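Local coordinates for D-alanyl-D-alanine carboxypeptidase (Penicillin binding protein) family protein (PDB 6OSU) that probably removes the terminal D-alanine from peptidoglycan precursor peptides, as a serine-type D-Ala-D-Ala carboxypeptidase of the penicillin-binding protein family, at residues A[101-106]-A[126-131]; A[146-151]-A[158-163]. All blocks are in the same frame, centred on the assembly; numbering follows the deposited sequence.

Interaction 1: residues A[101-106]-A[126-131]; sequences SKMYVK and NDATIA. With EDO (1,2-ethanediol), chain C.
At the start of helix 126-137, beside the probable active site of this penicillin-binding protein, Asn-126 and Asp-127 hold the irregular segment 101-106. The first link is made by the backbone: Asn-126 N gives Ser-101 O a short, nearly straight hydrogen bond of 2.7 Å. The carboxylate of Asp-127 then receives three successive backbone N-H groups. Met-103 N reaches OD1 of Asp-127 at 3.3 Å, on the syn lone pair, with an N-H...O angle of 169°. OD2 of Asp-127 takes Tyr-104 N at 3.1 Å and Val-105 N at 3.4 Å, both weak bonds, the first of them clearly bent. The Asp-127 carboxyl group lies between the backbone N and the carbonyl carbon of its own residue (chi1 49°), so that it leans out from the first turn of the helix into the bend of the loop. Val-105 lays CG2 against this group, 3.6 Å from Asp-127 CG, and its side chain also packs on Leu-116 and Trp-204. The sulfur SD of Met-103 rests on CB of Ala-128 at 3.6 Å. CB of Lys-102 passes near OD2 of Asp-127, while NZ bonds Ala-96 O; the 5.0 Å from Lys-102 NZ to OD2 of Asp-127 could still let its charge favour the carboxylate. Tyr-104 turns outward, one ring face covered by Lys-102 CB. The Asn-126 side chain reaches the predicted catalytic residues: its OD1 bonds Lys-67 NZ, and its ND2 bonds Gly-99 O. A 1,2-ethanediol, probably from the crystallisation liquor, makes a weak bond to OG of Ser-101. Ser-124, a predicted active-site residue, and Asn-126 fit the SxN motif characteristic of penicillin-binding proteins and related serine beta-lactamases.

Interaction 2: residues A[146-151]-A[158-163]; sequences LMNQTA and NTHFAN
Asn-148 and Phe-161 join by a pair of hydrogen bonds in which one side-chain amide serves both polar groups of a single residue's backbone. Phe-161 N donates to OD1 of Asn-148 at 2.8 Å, in the carbonyl plane and on a lone pair, with an N-H...O angle of 168°. In return ND2 of Asn-148 donates to O of Phe-161 at 3.2 Å, almost within the amide plane. Two bonds therefore fix the rotation of the amide. Against the same amide lies the His-160 ring, its plane only 11° from that of the amide and its CE1 3.4 Å from ND2 of Asn-148. The imidazole gets there because CG is anti to the backbone N (chi1 -176°), which swings the ring back toward the helix although CB points away from it.

Next to these bonds, the Phe-161 side chain reaches in toward helix 140-154. CE of Met-147 sits over one ring face, offset toward the rim and 4.1 Å from the centroid, as a CH-pi contact. SD of Met-147 stands obliquely at 5.5 Å from that centroid, completing a Met-aromatic pair. Further along, CB of Ala-151 meets CG2 of Thr-159 at 4.2 Å.

Outside this layer, Thr-66 of helix 66-79 touches both Met-147 and Phe-161. The extended residues 159-161 are also held by backbone hydrogen bonds between His-160 and Tyr-173, while OG1 of Thr-159 bonds to Asp-178 and Thr-174. In the helical part of the penicillin-binding domain, helix 140-154 thus packs against the chain that follows it, an asparagine side chain bonding both N-H and C=O of one residue in an extended run.

The two contacts follow one another along the chain, interaction 1 closing before interaction 2 opens, and helices 126-137 and 140-154 are consecutive. Their centres are about 21 Å apart and their nearest atoms about 6 Å, without touching. Both border helix 66-79, which carries the predicted proton acceptor Lys-67, but at different ranges. The Asn-126 side chain in interaction 1 is about 3 Å from that of Lys-67, whereas the side chain of Met-147 in interaction 2 is about 7 Å from it. The side chain of Asn-163, closing segment 158-163, lies about 9 Å from that of the predicted nucleophile Ser-64. Interaction 1 thus borders the predicted catalytic residues directly, and interaction 2 lies further from them.

Interaction 1: residues A[101-106]-A[126-131]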
ATOM      1  N   SER A 101      -5.475 -23.050   0.725  1.00 63.50           N
ATOM      2  CA  SER A 101      -5.819 -22.559  -0.603  1.00 62.64           C
ATOM      3  C   SER A 101      -4.810 -23.064  -1.623  1.00 61.59           C
ATOM      4  O   SER A 101      -3.599 -22.997  -1.401  1.00 61.39           O
ATOM      5  CB  SER A 101      -5.855 -21.032  -0.612  1.00 61.76           C
ATOM      6  OG  SER A 101      -6.722 -20.536   0.389  1.00 63.94           O
ATOM      7  N   LYS A 102      -5.313 -23.579  -2.740  1.00 61.39           N
ATOM      8  CA  LYS A 102      -4.471 -24.101  -3.805  1.00 60.84           C
ATOM      9  C   LYS A 102      -4.808 -23.400  -5.111  1.00 59.39           C
ATOM     10  O   LYS A 102      -5.947 -22.974  -5.327  1.00 59.13           O
ATOM     11  CB  LYS A 102      -4.654 -25.621  -3.980  1.00 63.41           C
ATOM     12  CG  LYS A 102      -4.774 -26.397  -2.678  1.00 65.61           C
ATOM     13  CD  LYS A 102      -4.696 -27.901  -2.893  1.00 69.30           C
ATOM     14  CE  LYS A 102      -3.284 -28.338  -3.248  1.00 70.96           C
ATOM     15  NZ  LYS A 102      -3.107 -29.810  -3.087  1.00 74.68           N
ATOM     16  N   MET A 103      -3.804 -23.262  -5.974  1.00 59.15           N
ATOM     17  CA  MET A 103      -4.057 -23.010  -7.384  1.00 59.96           C
ATOM     18  C   MET A 103      -4.022 -24.296  -8.200  1.00 60.20           C
ATOM     19  O   MET A 103      -4.322 -24.264  -9.400  1.00 61.03           O
ATOM     20  CB  MET A 103      -3.051 -22.001  -7.951  1.00 60.60           C
ATOM     21  CG  MET A 103      -1.704 -22.578  -8.341  1.00 63.67           C
ATOM     22  SD  MET A 103      -0.696 -21.363  -9.224  1.00 66.23           S
ATOM     23  CE  MET A 103      -1.722 -21.047 -10.658  1.00 67.78           C
ATOM     24  N   TYR A 104      -3.663 -25.415  -7.561  1.00 59.17           N
ATOM     25  CA  TYR A 104      -3.729 -26.761  -8.132  1.00 60.66           C
ATOM     26  C   TYR A 104      -2.648 -26.975  -9.191  1.00 62.75           C
ATOM     27  O   TYR A 104      -2.931 -27.352 -10.329  1.00 64.87           O
ATOM     28  CB  TYR A 104      -5.129 -27.059  -8.677  1.00 59.90           C
ATOM     29  CG  TYR A 104      -6.174 -26.989  -7.586  1.00 58.23           C
ATOM     30  CD1 TYR A 104      -6.450 -28.096  -6.792  1.00 58.55           C
ATOM     31  CD2 TYR A 104      -6.860 -25.808  -7.325  1.00 56.44           C
ATOM     32  CE1 TYR A 104      -7.390 -28.035  -5.780  1.00 58.45           C
ATOM     33  CE2 TYR A 104      -7.800 -25.734  -6.313  1.00 56.77           C
ATOM     34  CZ  TYR A 104      -8.063 -26.852  -5.544  1.00 58.07           C
ATOM     35  OH  TYR A 104      -8.999 -26.787  -4.536  1.00 58.99           O
ATOM     36  N   VAL A 105      -1.398 -26.739  -8.797  1.00 62.25           N
ATOM     37  CA  VAL A 105      -0.240 -27.128  -9.593  1.00 64.06           C
ATOM     38  C   VAL A 105       0.122 -28.568  -9.253  1.00 67.28           C
ATOM     39  O   VAL A 105       0.037 -28.988  -8.091  1.00 67.58           O
ATOM     40  CB  VAL A 105       0.947 -26.176  -9.350  1.00 61.10           C
ATOM     41  CG1 VAL A 105       0.679 -24.818  -9.985  1.00 59.75           C
ATOM     42  CG2 VAL A 105       1.216 -26.024  -7.862  1.00 59.23           C
ATOM     43  N   LYS A 106       0.511 -29.332 -10.268  1.00 69.74           N
ATOM     44  CA  LYS A 106       0.819 -30.745 -10.104  1.00 72.00           C
ATOM     45  C   LYS A 106       2.312 -30.952  -9.880  1.00 73.00           C
ATOM     46  O   LYS A 106       3.147 -30.195 -10.379  1.00 72.15           O
ATOM     47  CB  LYS A 106       0.375 -31.544 -11.328  1.00 73.59           C
ATOM     48  CG  LYS A 106      -1.121 -31.557 -11.577  1.00 73.86           C
ATOM     49  CD  LYS A 106      -1.431 -32.259 -12.894  1.00 75.99           C
ATOM     50  CE  LYS A 106      -2.890 -32.679 -12.990  1.00 76.77           C
ATOM     51  NZ  LYS A 106      -3.818 -31.522 -12.915  1.00 74.81           N
ATOM     52  N   ASN A 126      -1.162 -21.850  -1.579  1.00 53.17           N
ATOM     53  CA  ASN A 126       0.035 -22.181  -0.813  1.00 52.68           C
ATOM     54  C   ASN A 126       1.018 -23.002  -1.643  1.00 53.25           C
ATOM     55  O   ASN A 126       2.237 -22.851  -1.499  1.00 52.93           O
ATOM     56  CB  ASN A 126      -0.353 -22.921   0.466  1.00 53.24           C
ATOM     57  CG  ASN A 126      -1.172 -22.065   1.404  1.00 52.84           C
ATOM     58  OD1 ASN A 126      -0.874 -20.888   1.602  1.00 51.97           O
ATOM     59  ND2 ASN A 126      -2.227 -22.642   1.969  1.00 54.05           N
ATOM     60  N   ASP A 127       0.511 -23.872  -2.519  1.00 54.79           N
ATOM     61  CA  ASP A 127       1.403 -24.661  -3.365  1.00 55.82           C
ATOM     62  C   ASP A 127       2.236 -23.768  -4.280  1.00 54.18           C
ATOM     63  O   ASP A 127       3.425 -24.030  -4.497  1.00 54.70           O
ATOM     64  CB  ASP A 127       0.600 -25.688  -4.171  1.00 58.04           C
ATOM     65  CG  ASP A 127      -0.613 -25.090  -4.871  1.00 58.48           C
ATOM     66  OD1 ASP A 127      -0.845 -23.869  -4.757  1.00 56.95           O
ATOM     67  OD2 ASP A 127      -1.342 -25.855  -5.542  1.00 60.34           O
ATOM     68  N   ALA A 128       1.639 -22.696  -4.807  1.00 52.66           N
ATOM     69  CA  ALA A 128       2.397 -21.778  -5.654  1.00 54.22           C
ATOM     70  C   ALA A 128       3.434 -21.013  -4.843  1.00 53.91           C
ATOM     71  O   ALA A 128       4.578 -20.847  -5.284  1.00 53.47           O
ATOM     72  CB  ALA A 128       1.454 -20.810  -6.366  1.00 54.32           C
ATOM     73  N   THR A 129       3.052 -20.545  -3.651  1.00 53.71           N
ATOM     74  CA  THR A 129       3.991 -19.843  -2.783  1.00 51.95           C
ATOM     75  C   THR A 129       5.184 -20.726  -2.437  1.00 53.22           C
ATOM     76  O   THR A 129       6.337 -20.283  -2.487  1.00 52.78           O
ATOM     77  CB  THR A 129       3.281 -19.384  -1.509  1.00 50.39           C
ATOM     78  OG1 THR A 129       2.107 -18.645  -1.861  1.00 49.38           O
ATOM     79  CG2 THR A 129       4.197 -18.499  -0.673  1.00 49.22           C
ATOM     80  N   ILE A 130       4.922 -21.986  -2.088  1.00 54.75           N
ATOM     81  CA  ILE A 130       6.000 -22.896  -1.715  1.00 55.79           C
ATOM     82  C   ILE A 130       6.889 -23.195  -2.916  1.00 56.85           C
ATOM     83  O   ILE A 130       8.112 -23.334  -2.780  1.00 58.60           O
ATOM     84  CB  ILE A 130       5.415 -24.180  -1.095  1.00 56.37           C
ATOM     85  CG1 ILE A 130       4.766 -23.865   0.254  1.00 56.70           C
ATOM     86  CG2 ILE A 130       6.483 -25.254  -0.942  1.00 57.36           C
ATOM     87  CD1 ILE A 130       5.624 -22.993   1.150  1.00 56.68           C
ATOM     88  N   ALA A 131       6.296 -23.288  -4.110  1.00 55.95           N
ATOM     89  CA  ALA A 131       7.084 -23.588  -5.303  1.00 57.38           C
ATOM     90  C   ALA A 131       8.028 -22.443  -5.646  1.00 56.27           C
ATOM     91  O   ALA A 131       9.165 -22.676  -6.070  1.00 56.80           O
ATOM     92  CB  ALA A 131       6.164 -23.901  -6.482  1.00 57.96           C
TER
HETATM   93  C1  EDO C 502      -8.303 -16.967  -1.914  1.00 82.49           C
HETATM   94  O1  EDO C 502      -7.681 -15.799  -1.372  1.00 82.41           O
HETATM   95  C2  EDO C 502      -8.364 -18.089  -0.884  1.00 82.44           C
HETATM   96  O2  EDO C 502      -9.025 -19.209  -1.485  1.00 82.32           O

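Interaction 2: residues A[146-151]-A[158-163]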
ATOM      1  N   LEU A 146      15.533 -15.209   4.309  1.00 61.36           N
ATOM      2  CA  LEU A 146      15.589 -14.082   3.387  1.00 60.66           C
ATOM      3  C   LEU A 146      14.423 -13.125   3.615  1.00 58.37           C
ATOM      4  O   LEU A 146      14.591 -11.901   3.546  1.00 58.22           O
ATOM      5  CB  LEU A 146      15.596 -14.591   1.949  1.00 60.97           C
ATOM      6  CG  LEU A 146      15.625 -13.512   0.872  1.00 60.96           C
ATOM      7  CD1 LEU A 146      16.967 -12.799   0.861  1.00 62.46           C
ATOM      8  CD2 LEU A 146      15.316 -14.136  -0.470  1.00 61.25           C
ATOM      9  N   MET A 147      13.231 -13.666   3.889  1.00 56.13           N
ATOM     10  CA  MET A 147      12.082 -12.819   4.195  1.00 54.71           C
ATOM     11  C   MET A 147      12.343 -11.954   5.421  1.00 53.01           C
ATOM     12  O   MET A 147      11.998 -10.767   5.437  1.00 50.97           O
ATOM     13  CB  MET A 147      10.835 -13.672   4.420  1.00 55.31           C
ATOM     14  CG  MET A 147      10.415 -14.514   3.238  1.00 55.41           C
ATOM     15  SD  MET A 147       9.046 -15.596   3.686  1.00 56.38           S
ATOM     16  CE  MET A 147       7.766 -14.389   4.018  1.00 54.47           C
ATOM     17  N   ASN A 148      12.948 -12.533   6.460  1.00 54.84           N
ATOM     18  CA  ASN A 148      13.183 -11.778   7.686  1.00 56.59           C
ATOM     19  C   ASN A 148      14.294 -10.746   7.515  1.00 58.22           C
ATOM     20  O   ASN A 148      14.236  -9.671   8.126  1.00 57.36           O
ATOM     21  CB  ASN A 148      13.493 -12.739   8.835  1.00 57.96           C
ATOM     22  CG  ASN A 148      12.274 -13.544   9.261  1.00 57.27           C
ATOM     23  OD1 ASN A 148      11.157 -13.026   9.292  1.00 54.43           O
ATOM     24  ND2 ASN A 148      12.481 -14.815   9.577  1.00 59.32           N
ATOM     25  N   GLN A 149      15.303 -11.042   6.691  1.00 61.08           N
ATOM     26  CA  GLN A 149      16.317 -10.039   6.375  1.00 63.86           C
ATOM     27  C   GLN A 149      15.716  -8.890   5.580  1.00 61.47           C
ATOM     28  O   GLN A 149      15.987  -7.716   5.861  1.00 61.25           O
ATOM     29  CB  GLN A 149      17.464 -10.668   5.587  1.00 67.08           C
ATOM     30  CG  GLN A 149      18.285 -11.675   6.353  1.00 72.01           C
ATOM     31  CD  GLN A 149      19.236 -12.428   5.447  1.00 75.99           C
ATOM     32  OE1 GLN A 149      19.495 -13.615   5.648  1.00 78.47           O
ATOM     33  NE2 GLN A 149      19.755 -11.743   4.432  1.00 76.60           N
ATOM     34  N   THR A 150      14.911  -9.214   4.568  1.00 60.48           N
ATOM     35  CA  THR A 150      14.279  -8.178   3.760  1.00 59.85           C
ATOM     36  C   THR A 150      13.363  -7.306   4.610  1.00 58.97           C
ATOM     37  O   THR A 150      13.293  -6.087   4.413  1.00 58.96           O
ATOM     38  CB  THR A 150      13.505  -8.820   2.606  1.00 58.21           C
ATOM     39  OG1 THR A 150      14.411  -9.560   1.777  1.00 59.18           O
ATOM     40  CG2 THR A 150      12.813  -7.758   1.761  1.00 57.27           C
ATOM     41  N   ALA A 151      12.667  -7.911   5.576  1.00 58.34           N
ATOM     42  CA  ALA A 151      11.798  -7.137   6.453  1.00 58.39           C
ATOM     43  C   ALA A 151      12.597  -6.124   7.264  1.00 61.53           C
ATOM     44  O   ALA A 151      12.185  -4.966   7.400  1.00 61.62           O
ATOM     45  CB  ALA A 151      11.012  -8.072   7.372  1.00 57.50           C
ATOM     46  N   ASN A 158       8.940  -4.771  13.655  1.00 61.16           N
ATOM     47  CA  ASN A 158       8.107  -5.594  14.521  1.00 61.96           C
ATOM     48  C   ASN A 158       7.454  -6.700  13.707  1.00 60.09           C
ATOM     49  O   ASN A 158       6.233  -6.882  13.756  1.00 60.03           O
ATOM     50  CB  ASN A 158       7.057  -4.738  15.228  1.00 61.94           C
ATOM     51  CG  ASN A 158       7.674  -3.727  16.171  1.00 63.93           C
ATOM     52  OD1 ASN A 158       8.490  -4.075  17.025  1.00 66.63           O
ATOM     53  ND2 ASN A 158       7.296  -2.465  16.016  1.00 63.17           N
ATOM     54  N   THR A 159       8.266  -7.441  12.959  1.00 59.31           N
ATOM     55  CA  THR A 159       7.775  -8.445  12.025  1.00 58.61           C
ATOM     56  C   THR A 159       8.719  -9.633  12.035  1.00 59.47           C
ATOM     57  O   THR A 159       9.937  -9.459  11.960  1.00 60.86           O
ATOM     58  CB  THR A 159       7.668  -7.868  10.608  1.00 57.59           C
ATOM     59  OG1 THR A 159       6.530  -7.007  10.534  1.00 57.37           O
ATOM     60  CG2 THR A 159       7.526  -8.974   9.575  1.00 56.77           C
ATOM     61  N   HIS A 160       8.156 -10.834  12.140  1.00 59.73           N
ATOM     62  CA  HIS A 160       8.949 -12.053  12.039  1.00 60.90           C
ATOM     63  C   HIS A 160       8.095 -13.131  11.397  1.00 59.63           C
ATOM     64  O   HIS A 160       7.041 -13.488  11.932  1.00 60.49           O
ATOM     65  CB  HIS A 160       9.454 -12.514  13.405  1.00 64.78           C
ATOM     66  CG  HIS A 160      10.350 -13.708  13.334  1.00 67.20           C
ATOM     67  ND1 HIS A 160      11.689 -13.614  13.024  1.00 68.51           N
ATOM     68  CD2 HIS A 160      10.093 -15.028  13.497  1.00 68.72           C
ATOM     69  CE1 HIS A 160      12.223 -14.823  13.015  1.00 70.30           C
ATOM     70  NE2 HIS A 160      11.275 -15.699  13.298  1.00 70.35           N
ATOM     71  N   PHE A 161       8.553 -13.648  10.262  1.00 58.56           N
ATOM     72  CA  PHE A 161       7.851 -14.697   9.538  1.00 57.17           C
ATOM     73  C   PHE A 161       8.409 -16.063   9.912  1.00 59.42           C
ATOM     74  O   PHE A 161       9.618 -16.223  10.099  1.00 60.98           O
ATOM     75  CB  PHE A 161       7.964 -14.472   8.031  1.00 54.62           C
ATOM     76  CG  PHE A 161       7.356 -13.181   7.568  1.00 53.01           C
ATOM     77  CD1 PHE A 161       5.982 -12.998   7.602  1.00 52.59           C
ATOM     78  CD2 PHE A 161       8.151 -12.151   7.098  1.00 52.91           C
ATOM     79  CE1 PHE A 161       5.413 -11.813   7.175  1.00 51.34           C
ATOM     80  CE2 PHE A 161       7.591 -10.963   6.667  1.00 52.18           C
ATOM     81  CZ  PHE A 161       6.218 -10.794   6.704  1.00 51.15           C
ATOM     82  N   ALA A 162       7.517 -17.045  10.037  1.00 60.33           N
ATOM     83  CA  ALA A 162       7.912 -18.414  10.336  1.00 62.75           C
ATOM     84  C   ALA A 162       7.951 -19.298   9.102  1.00 62.89           C
ATOM     85  O   ALA A 162       8.528 -20.390   9.163  1.00 64.72           O
ATOM     86  CB  ALA A 162       6.964 -19.040  11.367  1.00 63.71           C
ATOM     87  N   ASN A 163       7.363 -18.848   8.000  1.00 61.13           N
ATOM     88  CA  ASN A 163       7.279 -19.636   6.778  1.00 61.99           C
ATOM     89  C   ASN A 163       6.892 -18.703   5.638  1.00 61.34           C
ATOM     90  O   ASN A 163       6.569 -17.531   5.871  1.00 60.07           O
ATOM     91  CB  ASN A 163       6.278 -20.798   6.930  1.00 62.47           C
ATOM     92  CG  ASN A 163       4.919 -20.349   7.402  1.00 61.80           C
ATOM     93  OD1 ASN A 163       4.415 -19.309   6.981  1.00 59.66           O
ATOM     94  ND2 ASN A 163       4.316 -21.126   8.291  1.00 63.99           N
TER